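Local coordinates for acyl-CoA synthetase (AMP-forming)/AMP-acid ligase II-like protein (Dyadobacter fermentans, PDB 4GS5) that probably activates carboxylic acids with ATP and joins them to coenzyme A, as a member of the AMP-forming acyl-CoA synthetase family, at residues E40-T45 against P54-R59; A60-S65 against E183-V188. All blocks are in the same frame, centred on the assembly; numbering follows the deposited sequence.

Interaction 1: residues E40-T45 against P54-R59; sequences EFVLHT and PITVTR. With EDO (1,2-ethanediol), chain U.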
loop_
_atom_site.group_PDB
_atom_site.type_symbol
_atom_site.label_atom_id
_atom_site.label_comp_id
_atom_site.label_asym_id
_atom_site.label_seq_id
_atom_site.Cartn_x
_atom_site.Cartn_y
_atom_site.Cartn_z
ATOM N N GLU A 40 25.548 2.496 9.718
ATOM C CA GLU A 40 24.153 2.170 10.020
ATOM C C GLU A 40 23.444 3.252 10.834
ATOM O O GLU A 40 24.082 4.144 11.389
ATOM C CB GLU A 40 24.007 0.775 10.649
ATOM C CG GLU A 40 24.524 0.598 12.065
ATOM C CD GLU A 40 24.069 -0.728 12.674
ATOM O OE1 GLU A 40 24.430 -1.789 12.120
ATOM O OE2 GLU A 40 23.337 -0.715 13.690
ATOM N N PHE A 41 22.119 3.171 10.864
ATOM C CA PHE A 41 21.281 4.223 11.415
ATOM C C PHE A 41 20.094 3.628 12.146
ATOM O O PHE A 41 19.471 2.678 11.675
ATOM C CB PHE A 41 20.776 5.160 10.309
ATOM C CG PHE A 41 21.877 5.756 9.485
ATOM C CD1 PHE A 41 22.370 7.019 9.769
ATOM C CD2 PHE A 41 22.437 5.042 8.435
ATOM C CE1 PHE A 41 23.402 7.563 9.021
ATOM C CE2 PHE A 41 23.473 5.580 7.687
ATOM C CZ PHE A 41 23.956 6.842 7.982
ATOM N N VAL A 42 19.800 4.204 13.303
ATOM C CA VAL A 42 18.596 3.888 14.052
ATOM C C VAL A 42 17.566 4.978 13.781
ATOM O O VAL A 42 17.691 6.089 14.301
ATOM C CB VAL A 42 18.878 3.823 15.579
ATOM C CG1 VAL A 42 17.608 3.481 16.326
ATOM C CG2 VAL A 42 19.967 2.797 15.876
ATOM N N LEU A 43 16.570 4.668 12.951
ATOM C CA LEU A 43 15.483 5.597 12.680
ATOM C C LEU A 43 14.192 5.115 13.377
ATOM O O LEU A 43 14.219 4.158 14.155
ATOM C CB LEU A 43 15.272 5.750 11.176
ATOM C CG LEU A 43 16.563 5.839 10.355
ATOM C CD1 LEU A 43 16.269 6.266 8.920
ATOM C CD2 LEU A 43 17.577 6.780 11.007
ATOM N N HIS A 44 13.070 5.776 13.112
ATOM C CA HIS A 44 11.815 5.453 13.804
ATOM C C HIS A 44 10.660 5.200 12.850
ATOM O O HIS A 44 10.593 5.779 11.769
ATOM C CB HIS A 44 11.406 6.584 14.752
ATOM C CG HIS A 44 12.283 6.719 15.956
ATOM N ND1 HIS A 44 13.279 7.667 16.047
ATOM C CD2 HIS A 44 12.307 6.034 17.122
ATOM C CE1 HIS A 44 13.880 7.558 17.216
ATOM N NE2 HIS A 44 13.309 6.573 17.889
ATOM N N THR A 45 9.737 4.339 13.266
ATOM C CA THR A 45 8.509 4.095 12.513
ATOM C C THR A 45 7.376 3.883 13.532
ATOM O O THR A 45 7.625 3.863 14.733
ATOM C CB THR A 45 8.653 2.876 11.551
ATOM O OG1 THR A 45 7.503 2.776 10.703
ATOM C CG2 THR A 45 8.817 1.581 12.324
ATOM N N PRO A 54 11.999 2.064 17.219
ATOM C CA PRO A 54 13.264 2.165 16.487
ATOM C C PRO A 54 13.445 1.017 15.504
ATOM O O PRO A 54 13.027 -0.105 15.779
ATOM C CB PRO A 54 14.326 2.113 17.592
ATOM C CG PRO A 54 13.653 1.497 18.765
ATOM C CD PRO A 54 12.192 1.832 18.661
ATOM N N ILE A 55 14.034 1.309 14.353
ATOM C CA ILE A 55 14.464 0.263 13.434
ATOM C C ILE A 55 15.850 0.632 12.934
ATOM O O ILE A 55 16.145 1.805 12.706
ATOM C CB ILE A 55 13.519 0.104 12.236
ATOM C CG1 ILE A 55 13.377 1.432 11.506
ATOM C CG2 ILE A 55 12.135 -0.425 12.671
ATOM C CD1 ILE A 55 12.517 1.341 10.263
ATOM N N THR A 56 16.722 -0.350 12.778
ATOM C CA THR A 56 18.044 -0.013 12.283
ATOM C C THR A 56 18.161 -0.360 10.809
ATOM O O THR A 56 17.676 -1.405 10.357
ATOM C CB THR A 56 19.198 -0.621 13.136
ATOM O OG1 THR A 56 19.580 -1.904 12.624
ATOM C CG2 THR A 56 18.781 -0.740 14.592
ATOM N N VAL A 57 18.762 0.547 10.051
ATOM C CA VAL A 57 18.935 0.334 8.618
ATOM C C VAL A 57 20.362 0.665 8.251
ATOM O O VAL A 57 20.972 1.551 8.855
ATOM C CB VAL A 57 17.993 1.219 7.804
ATOM C CG1 VAL A 57 16.548 0.829 8.082
ATOM C CG2 VAL A 57 18.244 2.683 8.144
ATOM N N THR A 58 20.911 -0.054 7.278
ATOM C CA THR A 58 22.313 0.153 6.937
ATOM C C THR A 58 22.436 1.341 5.999
ATOM O O THR A 58 21.449 1.760 5.370
ATOM C CB THR A 58 22.952 -1.094 6.287
ATOM O OG1 THR A 58 22.435 -1.287 4.964
ATOM C CG2 THR A 58 22.680 -2.336 7.123
ATOM N N ARG A 59 23.641 1.890 5.918
ATOM C CA ARG A 59 23.939 2.938 4.949
ATOM C C ARG A 59 23.679 2.438 3.524
ATOM O O ARG A 59 23.081 3.139 2.692
ATOM C CB ARG A 59 25.399 3.387 5.082
ATOM C CG ARG A 59 25.719 4.571 4.214
ATOM C CD ARG A 59 27.211 4.851 4.106
ATOM N NE ARG A 59 27.407 6.167 3.505
ATOM C CZ ARG A 59 27.360 7.309 4.187
ATOM N NH1 ARG A 59 27.163 7.295 5.504
ATOM N NH2 ARG A 59 27.526 8.464 3.557
HETATM C C1 EDO U . 20.674 7.781 13.168
HETATM O O1 EDO U . 21.065 6.728 14.070
HETATM C C2 EDO U . 20.037 8.914 13.960
HETATM O O2 EDO U . 20.245 10.159 13.308
#
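Backbone hydrogen bonds make 40-45 and 54-58 adjacent antiparallel strands. Phe41 N gives to Val57 O at 2.8 Å, and Val57 N answers to Phe41 O along a straighter path (162° at the hydrogen). Leu43 and Ile55 form the second reciprocal pair, although Ile55 N sits 35° out of the Leu43 carbonyl plane. The non-hydrogen-bonded pairs add CA-H...O contacts, the shortest being Thr56 CA to Phe41 O, 3.1 Å.

Apolar Phe41, Leu43, Ile55 and Val57 share the face turned to helices 22-36, 59-72 and 90-102, where hydrophobic side chains belong; Val57 CG2 meets Leu43 CD1 at 4.2 Å, nearly at right angles. With CG anti to its carbonyl carbon, Phe41 sets its ring edge-on to the strand end, Val57 O and Arg59 CA lying in the ring plane. An alanine here would lose this edge contact and the ring's meetings with Phe30, Trp34 and Leu62, and would probably loosen the strand from its helices. On the other face, beta-branched Val42 forks, CG1 lying 3.8 Å from Pro54 CB and CG2 3.9 Å from Thr56 CG2.

Among polar groups, the extended Arg59, opening helix 59-72, crosses Phe41 obliquely, its guanidinium held by the carbonyls of Trp34 and Ala38 and a cation-pi contact with Trp34. Val42 N, in mid-strand, gives to O1 of a 1,2-ethanediol, 2.9 Å away, which also bonds Lys33 and probably comes from the crystallisation liquor.

The whole is a beta hairpin whose serine-, threonine- and glycine-rich connection matches the P-loop-like A3 motif of adenylate-forming enzymes, which probably holds ATP phosphates.

Interaction 2: residues A60-S65 against E183-V188; sequences AQLAAS and ETVSHV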
loop_
_atom_site.group_PDB
_atom_site.type_symbol
_atom_site.label_atom_id
_atom_site.label_comp_id
_atom_site.label_asym_id
_atom_site.label_seq_id
_atom_site.Cartn_x
_atom_site.Cartn_y
_atom_site.Cartn_z
ATOM N N ALA A 60 24.117 1.214 3.251
ATOM C CA ALA A 60 23.988 0.635 1.921
ATOM C C ALA A 60 22.526 0.566 1.471
ATOM O O ALA A 60 22.204 0.814 0.289
ATOM C CB ALA A 60 24.643 -0.751 1.883
ATOM N N GLN A 61 21.653 0.222 2.418
ATOM C CA GLN A 61 20.207 0.143 2.186
ATOM C C GLN A 61 19.646 1.483 1.748
ATOM O O GLN A 61 18.928 1.582 0.757
ATOM C CB GLN A 61 19.492 -0.244 3.486
ATOM C CG GLN A 61 19.459 -1.713 3.776
ATOM C CD GLN A 61 18.610 -2.041 4.985
ATOM O OE1 GLN A 61 19.055 -1.910 6.117
ATOM N NE2 GLN A 61 17.378 -2.471 4.748
ATOM N N LEU A 62 19.930 2.504 2.546
ATOM C CA LEU A 62 19.450 3.849 2.280
ATOM C C LEU A 62 19.969 4.371 0.942
ATOM O O LEU A 62 19.222 4.984 0.176
ATOM C CB LEU A 62 19.866 4.788 3.423
ATOM C CG LEU A 62 19.253 4.418 4.784
ATOM C CD1 LEU A 62 19.849 5.227 5.926
ATOM C CD2 LEU A 62 17.733 4.558 4.757
ATOM N N ALA A 63 21.251 4.135 0.668
ATOM C CA ALA A 63 21.863 4.607 -0.567
ATOM C C ALA A 63 21.240 3.932 -1.799
ATOM O O ALA A 63 21.032 4.568 -2.827
ATOM C CB ALA A 63 23.387 4.388 -0.541
ATOM N N ALA A 64 20.973 2.637 -1.688
ATOM C CA ALA A 64 20.373 1.880 -2.775
ATOM C C ALA A 64 18.976 2.409 -3.062
ATOM O O ALA A 64 18.601 2.602 -4.212
ATOM C CB ALA A 64 20.317 0.404 -2.429
ATOM N N SER A 65 18.225 2.673 -1.998
ATOM C CA SER A 65 16.855 3.159 -2.101
ATOM C C SER A 65 16.779 4.534 -2.776
ATOM O O SER A 65 15.995 4.742 -3.705
ATOM C CB SER A 65 16.222 3.188 -0.708
ATOM O OG SER A 65 14.896 3.633 -0.756
ATOM N N GLU A 183 10.422 -3.033 5.714
ATOM C CA GLU A 183 11.432 -4.056 5.392
ATOM C C GLU A 183 12.158 -3.817 4.061
ATOM O O GLU A 183 13.191 -4.422 3.787
ATOM C CB GLU A 183 10.827 -5.464 5.414
ATOM C CG GLU A 183 10.854 -6.145 6.775
ATOM C CD GLU A 183 10.787 -7.667 6.670
ATOM O OE1 GLU A 183 11.825 -8.334 6.896
ATOM O OE2 GLU A 183 9.699 -8.198 6.364
ATOM N N THR A 184 11.614 -2.945 3.225
ATOM C CA THR A 184 12.286 -2.603 1.974
ATOM C C THR A 184 12.805 -1.170 2.035
ATOM O O THR A 184 13.151 -0.577 1.009
ATOM C CB THR A 184 11.380 -2.843 0.714
ATOM O OG1 THR A 184 10.190 -2.048 0.787
ATOM C CG2 THR A 184 10.997 -4.332 0.594
ATOM N N VAL A 185 12.883 -0.662 3.268
ATOM C CA VAL A 185 13.216 0.728 3.579
ATOM C C VAL A 185 12.116 1.674 3.113
ATOM O O VAL A 185 11.432 2.301 3.932
ATOM C CB VAL A 185 14.568 1.164 2.983
ATOM C CG1 VAL A 185 14.955 2.537 3.521
ATOM C CG2 VAL A 185 15.635 0.146 3.312
ATOM N N SER A 186 11.955 1.757 1.796
ATOM C CA SER A 186 10.939 2.589 1.168
ATOM C C SER A 186 10.280 1.800 0.023
ATOM O O SER A 186 10.020 0.598 0.136
ATOM C CB SER A 186 11.588 3.870 0.624
ATOM O OG SER A 186 10.651 4.923 0.487
ATOM N N HIS A 187 10.038 2.464 -1.096
ATOM C CA HIS A 187 9.301 1.836 -2.183
ATOM C C HIS A 187 10.132 0.793 -2.964
ATOM O O HIS A 187 11.367 0.882 -3.023
ATOM C CB HIS A 187 8.707 2.920 -3.106
ATOM C CG HIS A 187 9.721 3.878 -3.670
ATOM N ND1 HIS A 187 9.368 5.030 -4.336
ATOM C CD2 HIS A 187 11.076 3.839 -3.681
ATOM C CE1 HIS A 187 10.459 5.657 -4.743
ATOM N NE2 HIS A 187 11.507 4.960 -4.350
ATOM N N VAL A 188 9.455 -0.210 -3.534
ATOM C CA VAL A 188 10.082 -1.149 -4.465
ATOM C C VAL A 188 9.371 -1.116 -5.817
ATOM O O VAL A 188 9.810 -1.763 -6.780
ATOM C CB VAL A 188 10.076 -2.596 -3.933
ATOM C CG1 VAL A 188 10.821 -2.669 -2.613
ATOM C CG2 VAL A 188 8.635 -3.128 -3.790
HETATM O O HOH W 1 13.364 1.448 -1.181
#
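Residues 60-65 form a regular turn of helix, with Ala64 N bonded to Ala60 O and Ser65 N to Gln61 O, whereas 183-188 is an irregular bend laid against its side. At Val185 the chain makes a classic gamma turn: phi 67° and psi -67° bring Ser186 N within 2.7 Å of Thr184 O in a weak hydrogen bond. This tight kink thrusts the Val185 side chain toward the helix, its CA 7.1 Å from that of Leu62.

Val185 carries the contact with both branches. CG1, anti to its own backbone N, meets Leu62 CD2 at 3.7 Å, the two side chains crossing at about a right angle; Met94 of helix 90-102 also touches both, so the valine is a compact apolar wedge. CG2 lies 3.5 Å from Gln61 NE2 and also against Gln61 CB. The glutamine amide cannot swing easily, since NE2 gives to Val224 O while OE1 accepts from Thr58 N. Because Thr58 OG1 in turn caps the backbone N of Gln61, the pair makes a capping box at the start of helix 59-72.

Ser65, one turn after Gln61 and Leu62, supplies the polar link. Its OG, anti to the backbone N, packs 3.6 Å from Ser186 CB and donates to a water at 2.7 Å. That water donates to Thr184 O and, at 2.8 Å, to His187 O, thus serving two carbonyls of the bend that a serine alone could not span.

The segment opens with Glu183, the last residue of the Tyr-Gly-X-Thr-Glu signature, the A5 motif of adenylate-forming enzymes, which in relatives helps bind ATP and magnesium. Here the helix that follows the P-loop-like hairpin packs against Val185 and Ser186, just after that motif.

Interactions 1 and 2 come in series along the chain, their centres 11 Å apart: the hairpin closes first, and its second strand, 52-58, runs straight into helix 59-72, which opens interaction 2. Leu62 joins them physically, its CD1 resting 3.6 Å from Phe41 CD2 and 3.7 Å from Val57 CG2 while its other methyl serves the contact with 183-188. Both lie within the AMP-binding family region, and Thr45 of the hairpin touches Thr182, just before 183-188. One continuous strand-helix unit therefore ties together the surroundings of two signature motifs distant in sequence, consistent with their jointly shaping the nucleotide site.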